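Local structure of phage-related protein (Bordetella bronchiseptica RB50, 3BJQ) at residues 53-58 / 247-252; 48-53 / 263-268; 109-114 / 287-292; 14-19 / 103-108. The protein is probably a major capsid protein of a prophage, related to the phage capsid E family, whose copies would build the viral shell. One frame throughout, in Å; residues are numbered along the deposited sequence.

In the fold
From the N terminus, 14-19 begins contact 4, then 48-53 and 53-58 begin contacts 2 and 1. Contact 4 closes first, at 103-108, where helix 105-131 starts. The same helix begins contact 3 at 109-114. Contact 1 closes at 247-252 and contact 2 at 263-268, so contact 1 lies within the span of contact 2. Contact 3 closes last, at 287-292. Contacts 3 and 4 both cross contacts 1 and 2 but are in series with each other. Contacts 1 and 2 tie helix 52-58 and strand 44-49 to strands 245-248 and 264-269. Contacts 3 and 4, whose centres lie about 32 to 39 Å from theirs, join the start of the long helix to strand 286-299 and helix 15-22.

Contact 1. Residues 53-58 / 247-252; sequences EAFRLY and LGYVSD
Helix 52-58 meets the loop that leaves strand 245-248, where F55 and Y58 point toward Y249. The strand belongs to a six-stranded mixed sheet. Together with the long helix 105-131, this sheet is consistent with the HK97-type fold of phage coat proteins. The backbones stay apart, with F55 CA 11.1 Å from Y249 CA, so side chains and one water bridge the interval. F55 and Y58 are three residues apart in the helix, and this spacing puts both rings on the side that looks to the 247-252 segment.

The F55 ring comes to the Y249 ring obliquely, and F55 CE1 lies 4.5 Å from Y249 CD2. This is a loose apolar touch. Both side chains also rest on I173 of helix 158-173. In Y249 a chi1 of 171° sets CG opposite the backbone N and turns the ring toward the helix. S251 N lies over one face of the Y249 ring, toward its rim.

The two hydroxyls, Y58 OH and Y249 OH, are 4.4 Å apart. Y58 OH is also bonded to E260 OE2, and the Y58 ring packs edge-to-face with F73. R117 of a second subunit makes a cation-pi contact with the Y58 ring, which brings this buried site to a subunit interface. Water 1 donates to Y58 OH at 2.6 Å and meets Y249 OH at 3.0 Å, at the edge of the Y249 ring and in its plane.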
loop_
_atom_site.group_PDB
_atom_site.type_symbol
_atom_site.label_atom_id
_atom_site.label_comp_id
_atom_site.label_asym_id
_atom_site.label_seq_id
_atom_site.Cartn_x
_atom_site.Cartn_y
_atom_site.Cartn_z
ATOM N N GLU E 53 -41.962 19.314 -27.078
ATOM C CA GLU E 53 -42.430 19.081 -25.713
ATOM C C GLU E 53 -41.308 18.607 -24.779
ATOM O O GLU E 53 -41.222 19.044 -23.643
ATOM C CB GLU E 53 -43.532 18.034 -25.713
ATOM C CG GLU E 53 -44.053 17.699 -24.309
ATOM C CD GLU E 53 -44.666 16.297 -24.192
ATOM O OE1 GLU E 53 -44.192 15.359 -24.879
ATOM O OE2 GLU E 53 -45.610 16.134 -23.379
ATOM N N ALA E 54 -40.474 17.698 -25.266
ATOM C CA ALA E 54 -39.335 17.165 -24.495
ATOM C C ALA E 54 -38.387 18.255 -24.037
ATOM O O ALA E 54 -38.000 18.306 -22.865
ATOM C CB ALA E 54 -38.561 16.133 -25.325
ATOM N N PHE E 55 -38.012 19.136 -24.961
ATOM C CA PHE E 55 -37.108 20.233 -24.605
ATOM C C PHE E 55 -37.796 21.243 -23.708
ATOM O O PHE E 55 -37.162 21.798 -22.833
ATOM C CB PHE E 55 -36.508 20.926 -25.825
ATOM C CG PHE E 55 -35.387 20.154 -26.471
ATOM C CD1 PHE E 55 -34.118 20.197 -25.948
ATOM C CD2 PHE E 55 -35.605 19.402 -27.607
ATOM C CE1 PHE E 55 -33.067 19.495 -26.546
ATOM C CE2 PHE E 55 -34.566 18.705 -28.214
ATOM C CZ PHE E 55 -33.291 18.761 -27.676
ATOM N N ARG E 56 -39.085 21.478 -23.912
ATOM C CA ARG E 56 -39.816 22.380 -23.032
ATOM C C ARG E 56 -39.836 21.822 -21.601
ATOM O O ARG E 56 -39.574 22.552 -20.647
ATOM C CB ARG E 56 -41.244 22.584 -23.509
ATOM C CG ARG E 56 -41.943 23.628 -22.678
ATOM C CD ARG E 56 -43.237 24.059 -23.275
ATOM N NE ARG E 56 -43.689 25.291 -22.639
ATOM C CZ ARG E 56 -43.170 26.497 -22.874
ATOM N NH1 ARG E 56 -42.169 26.656 -23.744
ATOM N NH2 ARG E 56 -43.663 27.551 -22.243
ATOM N N LEU E 57 -40.181 20.545 -21.475
ATOM C CA LEU E 57 -40.220 19.847 -20.175
ATOM C C LEU E 57 -38.843 19.839 -19.496
ATOM O O LEU E 57 -38.731 20.054 -18.294
ATOM C CB LEU E 57 -40.678 18.391 -20.361
ATOM C CG LEU E 57 -41.473 17.806 -19.193
ATOM C CD1 LEU E 57 -42.879 18.374 -19.220
ATOM C CD2 LEU E 57 -41.529 16.282 -19.224
ATOM N N TYR E 58 -37.809 19.609 -20.289
ATOM C CA TYR E 58 -36.440 19.599 -19.820
ATOM C C TYR E 58 -36.076 20.910 -19.136
ATOM O O TYR E 58 -35.382 20.890 -18.132
ATOM C CB TYR E 58 -35.497 19.345 -20.991
ATOM C CG TYR E 58 -34.033 19.109 -20.673
ATOM C CD1 TYR E 58 -33.612 18.010 -19.922
ATOM C CD2 TYR E 58 -33.062 19.933 -21.204
ATOM C CE1 TYR E 58 -32.254 17.786 -19.676
ATOM C CE2 TYR E 58 -31.698 19.711 -20.979
ATOM C CZ TYR E 58 -31.301 18.656 -20.211
ATOM O OH TYR E 58 -29.947 18.467 -20.021
ATOM N N LEU E 247 -25.081 23.377 -37.223
ATOM C CA LEU E 247 -25.100 23.903 -35.859
ATOM C C LEU E 247 -26.002 23.055 -35.002
ATOM O O LEU E 247 -27.036 22.627 -35.462
ATOM C CB LEU E 247 -25.714 25.284 -35.801
ATOM C CG LEU E 247 -24.868 26.535 -35.969
ATOM C CD1 LEU E 247 -24.664 26.877 -37.460
ATOM C CD2 LEU E 247 -25.627 27.635 -35.243
ATOM N N GLY E 248 -25.673 22.895 -33.728
ATOM C CA GLY E 248 -26.546 22.130 -32.860
ATOM C C GLY E 248 -26.293 22.356 -31.401
ATOM O O GLY E 248 -25.256 22.898 -31.011
ATOM N N TYR E 249 -27.295 22.000 -30.609
ATOM C CA TYR E 249 -27.134 21.856 -29.172
ATOM C C TYR E 249 -26.830 20.378 -28.946
ATOM O O TYR E 249 -27.657 19.515 -29.238
ATOM C CB TYR E 249 -28.373 22.267 -28.364
ATOM C CG TYR E 249 -28.197 21.874 -26.928
ATOM C CD1 TYR E 249 -27.386 22.609 -26.095
ATOM C CD2 TYR E 249 -28.781 20.716 -26.417
ATOM C CE1 TYR E 249 -27.176 22.225 -24.774
ATOM C CE2 TYR E 249 -28.570 20.321 -25.100
ATOM C CZ TYR E 249 -27.780 21.089 -24.275
ATOM O OH TYR E 249 -27.570 20.719 -22.955
ATOM N N VAL E 250 -25.613 20.116 -28.460
ATOM C CA VAL E 250 -25.135 18.771 -28.104
ATOM C C VAL E 250 -24.799 18.846 -26.631
ATOM O O VAL E 250 -24.022 19.728 -26.190
ATOM C CB VAL E 250 -23.881 18.397 -28.915
ATOM C CG1 VAL E 250 -23.430 16.940 -28.643
ATOM C CG2 VAL E 250 -24.143 18.579 -30.397
ATOM N N SER E 251 -25.429 17.994 -25.837
ATOM C CA SER E 251 -25.175 18.033 -24.408
ATOM C C SER E 251 -23.673 17.896 -24.091
ATOM O O SER E 251 -22.988 17.019 -24.624
ATOM C CB SER E 251 -25.954 16.936 -23.682
ATOM O OG SER E 251 -25.564 16.897 -22.334
ATOM N N ASP E 252 -23.205 18.771 -23.202
ATOM C CA ASP E 252 -21.838 18.773 -22.695
ATOM C C ASP E 252 -21.647 17.781 -21.532
ATOM O O ASP E 252 -20.617 17.774 -20.918
ATOM C CB ASP E 252 -21.451 20.177 -22.189
ATOM C CG ASP E 252 -21.103 21.154 -23.314
ATOM O OD1 ASP E 252 -20.834 20.722 -24.451
ATOM O OD2 ASP E 252 -21.084 22.379 -23.045
HETATM O O HOH W 1 -28.923 18.147 -22.378
#

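Contact 2. Residues 48-53 / 263-268; sequences LTFGKE and FGYTYQ
This is a buried contact with a polar half, L48 with Y267, and an aromatic half, F50 with Y265. It lies where the end of strand 44-49 runs past strand 264-269. The Y267 hydroxyl reaches the backbone of L48. L48 N donates to Y267 OH over 3.0 Å, with an N-H...O angle of 145°. The donor comes at the edge of the ring, near its plane. Y267 OH in turn donates to water 2 at 2.7 Å. The water donates to L48 O at 2.8 Å. Both backbone polar atoms of L48 are thus satisfied through one hydroxyl and one water, and the three hydrogen bonds close a ring through the L48 backbone. Y267 has CG anti to its carbonyl carbon (chi1 -83°), and this sends the ring toward L48. Y80 packs edge-to-face with the same tyrosine.

Strand 264-269 lies in a mixed sheet between strands 37-40 and 286-299. Strand 44-49 pairs instead with 75-81, a two-stranded arm that probably corresponds to the base of the E-loop in the HK97-type coat fold. Y265 and Y267, two apart with T266 between them, both point toward this arm.

F50 meets Y265 next to this hydrogen-bonded cycle. F50 CE2 is 4.3 Å from Y265 CE2, at the edge of the Y265 ring and near its plane. One face of the F50 ring lies against L48 C. S300 touches both aromatic side chains and bonds to the F50 backbone. The far end of Y265 is held by a bond from OH to E260 O.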
loop_
_atom_site.group_PDB
_atom_site.type_symbol
_atom_site.label_atom_id
_atom_site.label_comp_id
_atom_site.label_asym_id
_atom_site.label_seq_id
_atom_site.Cartn_x
_atom_site.Cartn_y
_atom_site.Cartn_z
ATOM N N LEU E 48 -34.891 7.055 -28.447
ATOM C CA LEU E 48 -35.593 7.958 -27.533
ATOM C C LEU E 48 -35.481 9.324 -28.163
ATOM O O LEU E 48 -34.367 9.852 -28.336
ATOM C CB LEU E 48 -35.011 7.897 -26.127
ATOM C CG LEU E 48 -35.893 8.558 -25.062
ATOM C CD1 LEU E 48 -37.248 7.831 -24.900
ATOM C CD2 LEU E 48 -35.154 8.573 -23.751
ATOM N N THR E 49 -36.627 9.885 -28.536
ATOM C CA THR E 49 -36.703 11.079 -29.378
ATOM C C THR E 49 -37.189 12.289 -28.592
ATOM O O THR E 49 -38.070 12.189 -27.743
ATOM C CB THR E 49 -37.598 10.787 -30.599
ATOM O OG1 THR E 49 -37.075 9.644 -31.289
ATOM C CG2 THR E 49 -37.671 11.961 -31.586
ATOM N N PHE E 50 -36.599 13.437 -28.894
ATOM C CA PHE E 50 -36.912 14.669 -28.214
ATOM C C PHE E 50 -37.467 15.687 -29.188
ATOM O O PHE E 50 -36.744 16.243 -30.012
ATOM C CB PHE E 50 -35.659 15.188 -27.510
ATOM C CG PHE E 50 -34.919 14.112 -26.770
ATOM C CD1 PHE E 50 -35.464 13.545 -25.634
ATOM C CD2 PHE E 50 -33.737 13.611 -27.264
ATOM C CE1 PHE E 50 -34.805 12.548 -24.958
ATOM C CE2 PHE E 50 -33.058 12.624 -26.609
ATOM C CZ PHE E 50 -33.584 12.099 -25.430
ATOM N N GLY E 51 -38.768 15.914 -29.080
ATOM C CA GLY E 51 -39.449 16.920 -29.858
ATOM C C GLY E 51 -39.582 18.186 -29.032
ATOM O O GLY E 51 -38.899 18.344 -28.008
ATOM N N LYS E 52 -40.476 19.073 -29.458
ATOM C CA LYS E 52 -40.628 20.369 -28.810
ATOM C C LYS E 52 -41.025 20.213 -27.353
ATOM O O LYS E 52 -40.485 20.896 -26.490
ATOM C CB LYS E 52 -41.654 21.235 -29.555
ATOM C CG LYS E 52 -41.532 22.725 -29.254
ATOM C CD LYS E 52 -42.422 23.578 -30.160
ATOM C CE LYS E 52 -42.056 25.056 -30.083
ATOM N NZ LYS E 52 -42.792 25.874 -31.119
ATOM N N GLU E 53 -41.962 19.314 -27.078
ATOM C CA GLU E 53 -42.430 19.081 -25.713
ATOM C C GLU E 53 -41.308 18.607 -24.779
ATOM O O GLU E 53 -41.222 19.044 -23.643
ATOM C CB GLU E 53 -43.532 18.034 -25.713
ATOM C CG GLU E 53 -44.053 17.699 -24.309
ATOM C CD GLU E 53 -44.666 16.297 -24.192
ATOM O OE1 GLU E 53 -44.192 15.359 -24.879
ATOM O OE2 GLU E 53 -45.610 16.134 -23.379
ATOM N N PHE E 263 -29.221 16.812 -29.427
ATOM C CA PHE E 263 -29.368 16.564 -30.869
ATOM C C PHE E 263 -29.225 15.091 -31.242
ATOM O O PHE E 263 -29.984 14.556 -32.053
ATOM C CB PHE E 263 -28.334 17.372 -31.674
ATOM C CG PHE E 263 -28.236 16.957 -33.124
ATOM C CD1 PHE E 263 -29.162 17.399 -34.046
ATOM C CD2 PHE E 263 -27.216 16.126 -33.557
ATOM C CE1 PHE E 263 -29.100 16.997 -35.359
ATOM C CE2 PHE E 263 -27.144 15.731 -34.864
ATOM C CZ PHE E 263 -28.084 16.163 -35.766
ATOM N N GLY E 264 -28.221 14.429 -30.682
ATOM C CA GLY E 264 -27.965 13.027 -31.049
ATOM C C GLY E 264 -27.010 12.305 -30.135
ATOM O O GLY E 264 -26.389 12.897 -29.258
ATOM N N TYR E 265 -26.910 10.995 -30.352
ATOM C CA TYR E 265 -26.063 10.123 -29.554
ATOM C C TYR E 265 -25.537 9.012 -30.429
ATOM O O TYR E 265 -26.163 8.659 -31.416
ATOM C CB TYR E 265 -26.880 9.453 -28.427
ATOM C CG TYR E 265 -27.245 10.418 -27.337
ATOM C CD1 TYR E 265 -26.274 10.871 -26.450
ATOM C CD2 TYR E 265 -28.545 10.922 -27.220
ATOM C CE1 TYR E 265 -26.598 11.805 -25.455
ATOM C CE2 TYR E 265 -28.880 11.856 -26.218
ATOM C CZ TYR E 265 -27.910 12.287 -25.353
ATOM O OH TYR E 265 -28.217 13.213 -24.365
ATOM N N THR E 266 -24.387 8.475 -30.049
ATOM C CA THR E 266 -23.909 7.217 -30.604
ATOM C C THR E 266 -24.406 6.135 -29.611
ATOM O O THR E 266 -23.919 6.014 -28.493
ATOM C CB THR E 266 -22.354 7.204 -30.833
ATOM O OG1 THR E 266 -21.987 8.152 -31.865
ATOM C CG2 THR E 266 -21.862 5.832 -31.224
ATOM N N TYR E 267 -25.454 5.421 -29.998
ATOM C CA TYR E 267 -25.995 4.319 -29.195
ATOM C C TYR E 267 -24.929 3.243 -29.224
ATOM O O TYR E 267 -24.585 2.753 -30.306
ATOM C CB TYR E 267 -27.324 3.813 -29.812
ATOM C CG TYR E 267 -28.562 4.612 -29.420
ATOM C CD1 TYR E 267 -28.486 5.980 -29.145
ATOM C CD2 TYR E 267 -29.796 4.021 -29.365
ATOM C CE1 TYR E 267 -29.600 6.715 -28.788
ATOM C CE2 TYR E 267 -30.939 4.764 -29.022
ATOM C CZ TYR E 267 -30.825 6.097 -28.718
ATOM O OH TYR E 267 -31.933 6.828 -28.377
ATOM N N GLN E 268 -24.383 2.882 -28.063
ATOM C CA GLN E 268 -23.260 1.968 -28.020
ATOM C C GLN E 268 -23.464 0.918 -26.970
ATOM O O GLN E 268 -23.815 1.226 -25.844
ATOM C CB GLN E 268 -21.951 2.707 -27.740
ATOM C CG GLN E 268 -20.728 1.807 -27.887
ATOM C CD GLN E 268 -19.476 2.571 -28.253
ATOM O OE1 GLN E 268 -19.426 3.224 -29.298
ATOM N NE2 GLN E 268 -18.454 2.488 -27.403
HETATM O O HOH W 2 -31.799 9.325 -27.405
#

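Contact 3. Residues 109-114 / 287-292; sequences ARSVNT and WIYGVS
The first turns of helix 105-131 pass over strand 286-299, with V112 and V291 nearest at 7.1 Å between their CA atoms. No hydrogen bond joins the two segments. Two side-chain pairs make the contact.

S111 OG approaches the Y289 ring obliquely, at the CD1-CE1 side. OG is 3.8 Å from Y289 CD1 and 3.9 Å from Y289 CE1. S111 has chi1 72°, which puts OG between the backbone N and the carbonyl carbon. From there it also bonds to G108 O, one turn back in the helix. The S111 hydroxyl is therefore engaged by its own helix, while it only packs on the tyrosine.

The long helix probably corresponds to the spine helix of the HK97-type capsid fold, here lying on a mixed sheet. Strand 286-299 is flanked at this end by strands 87-92 and 274-281. S111 also touches A89 and V91 of the first, and V112 touches V275 of the second.

The two valines meet through one methyl each, V112 CG2 and V291 CG2, 4.1 Å apart. Their side chains cross obliquely. Y289 and V291 alternate with G290 and both point to the helix. R110, which does not touch the strand segment, bonds through NE to P256 O of a third subunit.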
loop_
_atom_site.group_PDB
_atom_site.type_symbol
_atom_site.label_atom_id
_atom_site.label_comp_id
_atom_site.label_asym_id
_atom_site.label_seq_id
_atom_site.Cartn_x
_atom_site.Cartn_y
_atom_site.Cartn_z
ATOM N N ALA E 109 -1.751 -4.160 -28.337
ATOM C CA ALA E 109 -2.329 -2.825 -28.377
ATOM C C ALA E 109 -2.258 -2.248 -29.784
ATOM O O ALA E 109 -3.236 -1.729 -30.281
ATOM C CB ALA E 109 -1.636 -1.897 -27.382
ATOM N N ARG E 110 -1.105 -2.363 -30.425
ATOM C CA ARG E 110 -0.925 -1.875 -31.798
ATOM C C ARG E 110 -1.859 -2.544 -32.805
ATOM O O ARG E 110 -2.450 -1.888 -33.658
ATOM C CB ARG E 110 0.521 -2.067 -32.242
ATOM C CG ARG E 110 1.458 -1.087 -31.591
ATOM C CD ARG E 110 2.942 -1.504 -31.638
ATOM N NE ARG E 110 3.780 -0.365 -31.263
ATOM C CZ ARG E 110 3.843 0.146 -30.032
ATOM N NH1 ARG E 110 3.146 -0.396 -29.041
ATOM N NH2 ARG E 110 4.608 1.212 -29.782
ATOM N N SER E 111 -1.989 -3.856 -32.700
ATOM C CA SER E 111 -2.899 -4.596 -33.581
ATOM C C SER E 111 -4.347 -4.136 -33.404
ATOM O O SER E 111 -5.113 -4.075 -34.363
ATOM C CB SER E 111 -2.804 -6.094 -33.302
ATOM O OG SER E 111 -3.418 -6.418 -32.054
ATOM N N VAL E 112 -4.710 -3.800 -32.169
ATOM C CA VAL E 112 -6.074 -3.366 -31.842
ATOM C C VAL E 112 -6.378 -1.975 -32.394
ATOM O O VAL E 112 -7.490 -1.726 -32.891
ATOM C CB VAL E 112 -6.324 -3.425 -30.314
ATOM C CG1 VAL E 112 -7.556 -2.604 -29.922
ATOM C CG2 VAL E 112 -6.460 -4.889 -29.870
ATOM N N ASN E 113 -5.401 -1.076 -32.289
ATOM C CA ASN E 113 -5.503 0.257 -32.856
ATOM C C ASN E 113 -5.924 0.246 -34.320
ATOM O O ASN E 113 -6.696 1.084 -34.749
ATOM C CB ASN E 113 -4.157 0.984 -32.732
ATOM C CG ASN E 113 -3.882 1.486 -31.320
ATOM O OD1 ASN E 113 -4.768 1.534 -30.465
ATOM N ND2 ASN E 113 -2.649 1.833 -31.076
ATOM N N THR E 114 -5.354 -0.670 -35.082
ATOM C CA THR E 114 -5.646 -0.820 -36.482
ATOM C C THR E 114 -7.130 -0.980 -36.739
ATOM O O THR E 114 -7.721 -0.233 -37.552
ATOM C CB THR E 114 -4.875 -2.028 -37.017
ATOM O OG1 THR E 114 -3.476 -1.729 -36.907
ATOM C CG2 THR E 114 -5.245 -2.373 -38.467
ATOM N N TRP E 287 -1.464 -14.270 -34.135
ATOM C CA TRP E 287 -2.327 -14.245 -32.961
ATOM C C TRP E 287 -3.451 -13.267 -33.265
ATOM O O TRP E 287 -3.187 -12.183 -33.743
ATOM C CB TRP E 287 -1.584 -13.796 -31.703
ATOM C CG TRP E 287 -0.663 -14.819 -31.206
ATOM C CD1 TRP E 287 0.643 -14.968 -31.552
ATOM C CD2 TRP E 287 -0.955 -15.861 -30.269
ATOM N NE1 TRP E 287 1.191 -16.035 -30.880
ATOM C CE2 TRP E 287 0.235 -16.594 -30.078
ATOM C CE3 TRP E 287 -2.096 -16.226 -29.545
ATOM C CZ2 TRP E 287 0.307 -17.694 -29.232
ATOM C CZ3 TRP E 287 -2.016 -17.305 -28.677
ATOM C CH2 TRP E 287 -0.824 -18.042 -28.543
ATOM N N ILE E 288 -4.688 -13.660 -32.952
ATOM C CA ILE E 288 -5.887 -12.922 -33.331
ATOM C C ILE E 288 -6.679 -12.450 -32.109
ATOM O O ILE E 288 -7.083 -13.262 -31.272
ATOM C CB ILE E 288 -6.836 -13.813 -34.195
ATOM C CG1 ILE E 288 -6.107 -14.354 -35.414
ATOM C CG2 ILE E 288 -8.076 -13.058 -34.662
ATOM C CD1 ILE E 288 -5.647 -13.310 -36.350
ATOM N N TYR E 289 -6.913 -11.144 -32.021
ATOM C CA TYR E 289 -7.750 -10.562 -30.953
ATOM C C TYR E 289 -9.058 -10.074 -31.538
ATOM O O TYR E 289 -9.070 -9.166 -32.375
ATOM C CB TYR E 289 -7.091 -9.374 -30.285
ATOM C CG TYR E 289 -5.726 -9.602 -29.731
ATOM C CD1 TYR E 289 -4.625 -9.657 -30.575
ATOM C CD2 TYR E 289 -5.509 -9.660 -28.354
ATOM C CE1 TYR E 289 -3.360 -9.830 -30.086
ATOM C CE2 TYR E 289 -4.234 -9.805 -27.853
ATOM C CZ TYR E 289 -3.158 -9.889 -28.733
ATOM O OH TYR E 289 -1.879 -10.054 -28.266
ATOM N N GLY E 290 -10.159 -10.644 -31.071
ATOM C CA GLY E 290 -11.467 -10.203 -31.471
ATOM C C GLY E 290 -11.701 -8.858 -30.816
ATOM O O GLY E 290 -11.457 -8.700 -29.624
ATOM N N VAL E 291 -12.146 -7.894 -31.606
ATOM C CA VAL E 291 -12.415 -6.530 -31.124
ATOM C C VAL E 291 -13.872 -6.166 -31.485
ATOM O O VAL E 291 -14.299 -6.284 -32.637
ATOM C CB VAL E 291 -11.473 -5.515 -31.756
ATOM C CG1 VAL E 291 -11.746 -4.111 -31.175
ATOM C CG2 VAL E 291 -10.034 -5.942 -31.532
ATOM N N SER E 292 -14.622 -5.743 -30.482
ATOM C CA SER E 292 -16.020 -5.418 -30.633
ATOM C C SER E 292 -16.271 -3.992 -30.183
ATOM O O SER E 292 -15.879 -3.626 -29.103
ATOM C CB SER E 292 -16.840 -6.394 -29.785
ATOM O OG SER E 292 -16.940 -7.663 -30.430
#

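Contact 4. Residues 14-19 / 103-108; sequences DPILST and PGIDLG
I16 and I105 meet at the starts of two helices, 15-22 and 105-131. Their side chains lie at a slant to each other and touch through the branch methyls, I16 CG2 to I105 CG2 at 4.1 Å, while the end of I16 turns away. This pair is at the exposed margin of the contact.

L17 is buried and takes another route. Its CD2 methyl reaches the backbone of the second helix, 3.8 Å from G108 C and 4.0 Å from I105 O. G108 has no side chain, so the leucine can lie directly against the main chain there. L17 turns its CG beside the backbone N (chi1 -74°), and its branched end comes nearer to the other helix than its base does.

D14 is the N-cap of helix 15-22. Its OD1 accepts from L17 N at 3.0 Å in a nearly straight bond of 177°. The donor lies above the carboxylate plane. This bond ties the helix start at the residue that makes the apolar reach.

L17 also rests on Y289 of strand 286-299, as does P103 just before the second helix. D14 and S18 bond to V275 of strand 274-281, so both helix starts lie against the same sheet.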
loop_
_atom_site.group_PDB
_atom_site.type_symbol
_atom_site.label_atom_id
_atom_site.label_comp_id
_atom_site.label_asym_id
_atom_site.label_seq_id
_atom_site.Cartn_x
_atom_site.Cartn_y
_atom_site.Cartn_z
ATOM N N ASP E 14 -10.050 -9.470 -22.449
ATOM C CA ASP E 14 -8.740 -9.070 -21.989
ATOM C C ASP E 14 -8.911 -7.662 -21.411
ATOM O O ASP E 14 -9.102 -6.708 -22.150
ATOM C CB ASP E 14 -7.788 -9.049 -23.167
ATOM C CG ASP E 14 -6.369 -8.719 -22.776
ATOM O OD1 ASP E 14 -6.149 -7.793 -21.970
ATOM O OD2 ASP E 14 -5.467 -9.387 -23.311
ATOM N N PRO E 15 -8.856 -7.528 -20.085
ATOM C CA PRO E 15 -9.188 -6.255 -19.466
ATOM C C PRO E 15 -8.176 -5.156 -19.720
ATOM O O PRO E 15 -8.548 -3.988 -19.739
ATOM C CB PRO E 15 -9.245 -6.591 -17.968
ATOM C CG PRO E 15 -8.430 -7.774 -17.801
ATOM C CD PRO E 15 -8.495 -8.548 -19.083
ATOM N N ILE E 16 -6.908 -5.520 -19.879
ATOM C CA ILE E 16 -5.867 -4.522 -20.120
ATOM C C ILE E 16 -6.010 -3.945 -21.521
ATOM O O ILE E 16 -5.958 -2.744 -21.712
ATOM C CB ILE E 16 -4.452 -5.125 -19.943
ATOM C CG1 ILE E 16 -4.153 -5.373 -18.458
ATOM C CG2 ILE E 16 -3.407 -4.205 -20.542
ATOM C CD1 ILE E 16 -4.782 -6.618 -17.905
ATOM N N LEU E 17 -6.196 -4.806 -22.508
ATOM C CA LEU E 17 -6.367 -4.308 -23.874
ATOM C C LEU E 17 -7.722 -3.601 -24.058
ATOM O O LEU E 17 -7.815 -2.653 -24.821
ATOM C CB LEU E 17 -6.132 -5.410 -24.905
ATOM C CG LEU E 17 -4.680 -5.845 -25.139
ATOM C CD1 LEU E 17 -4.665 -7.013 -26.128
ATOM C CD2 LEU E 17 -3.853 -4.689 -25.677
ATOM N N SER E 18 -8.742 -4.028 -23.321
ATOM C CA SER E 18 -10.035 -3.354 -23.314
ATOM C C SER E 18 -9.913 -1.940 -22.738
ATOM O O SER E 18 -10.447 -0.985 -23.293
ATOM C CB SER E 18 -11.037 -4.172 -22.528
ATOM O OG SER E 18 -11.293 -5.377 -23.238
ATOM N N THR E 19 -9.192 -1.804 -21.636
ATOM C CA THR E 19 -8.921 -0.489 -21.073
ATOM C C THR E 19 -8.159 0.353 -22.090
ATOM O O THR E 19 -8.484 1.520 -22.320
ATOM C CB THR E 19 -8.171 -0.616 -19.755
ATOM O OG1 THR E 19 -9.028 -1.299 -18.833
ATOM C CG2 THR E 19 -7.757 0.760 -19.188
ATOM N N PRO E 103 1.415 -12.667 -27.480
ATOM C CA PRO E 103 2.151 -11.414 -27.680
ATOM C C PRO E 103 2.118 -10.514 -26.461
ATOM O O PRO E 103 1.176 -10.559 -25.679
ATOM C CB PRO E 103 1.403 -10.740 -28.846
ATOM C CG PRO E 103 0.626 -11.798 -29.469
ATOM C CD PRO E 103 0.250 -12.743 -28.370
ATOM N N GLY E 104 3.140 -9.689 -26.300
ATOM C CA GLY E 104 3.129 -8.693 -25.225
ATOM C C GLY E 104 2.049 -7.649 -25.499
ATOM O O GLY E 104 1.588 -7.494 -26.628
ATOM N N ILE E 105 1.679 -6.897 -24.473
ATOM C CA ILE E 105 0.656 -5.877 -24.620
ATOM C C ILE E 105 0.999 -4.770 -25.625
ATOM O O ILE E 105 0.093 -4.184 -26.214
ATOM C CB ILE E 105 0.224 -5.273 -23.282
ATOM C CG1 ILE E 105 1.407 -4.685 -22.521
ATOM C CG2 ILE E 105 -0.501 -6.334 -22.468
ATOM C CD1 ILE E 105 0.996 -3.996 -21.240
ATOM N N ASP E 106 2.278 -4.485 -25.836
ATOM C CA ASP E 106 2.667 -3.465 -26.804
ATOM C C ASP E 106 2.240 -3.891 -28.215
ATOM O O ASP E 106 1.672 -3.100 -28.955
ATOM C CB ASP E 106 4.171 -3.143 -26.748
ATOM C CG ASP E 106 5.047 -4.388 -26.677
ATOM O OD1 ASP E 106 5.016 -5.093 -25.634
ATOM O OD2 ASP E 106 5.781 -4.652 -27.658
ATOM N N LEU E 107 2.499 -5.150 -28.571
ATOM C CA LEU E 107 2.121 -5.654 -29.894
ATOM C C LEU E 107 0.601 -5.834 -30.035
ATOM O O LEU E 107 0.018 -5.487 -31.050
ATOM C CB LEU E 107 2.829 -6.947 -30.189
ATOM C CG LEU E 107 4.331 -6.926 -30.492
ATOM C CD1 LEU E 107 4.746 -8.348 -30.928
ATOM C CD2 LEU E 107 4.683 -5.905 -31.552
ATOM N N GLY E 108 -0.041 -6.355 -29.002
ATOM C CA GLY E 108 -1.497 -6.484 -28.970
ATOM C C GLY E 108 -2.230 -5.164 -29.076
ATOM O O GLY E 108 -3.212 -5.051 -29.818
#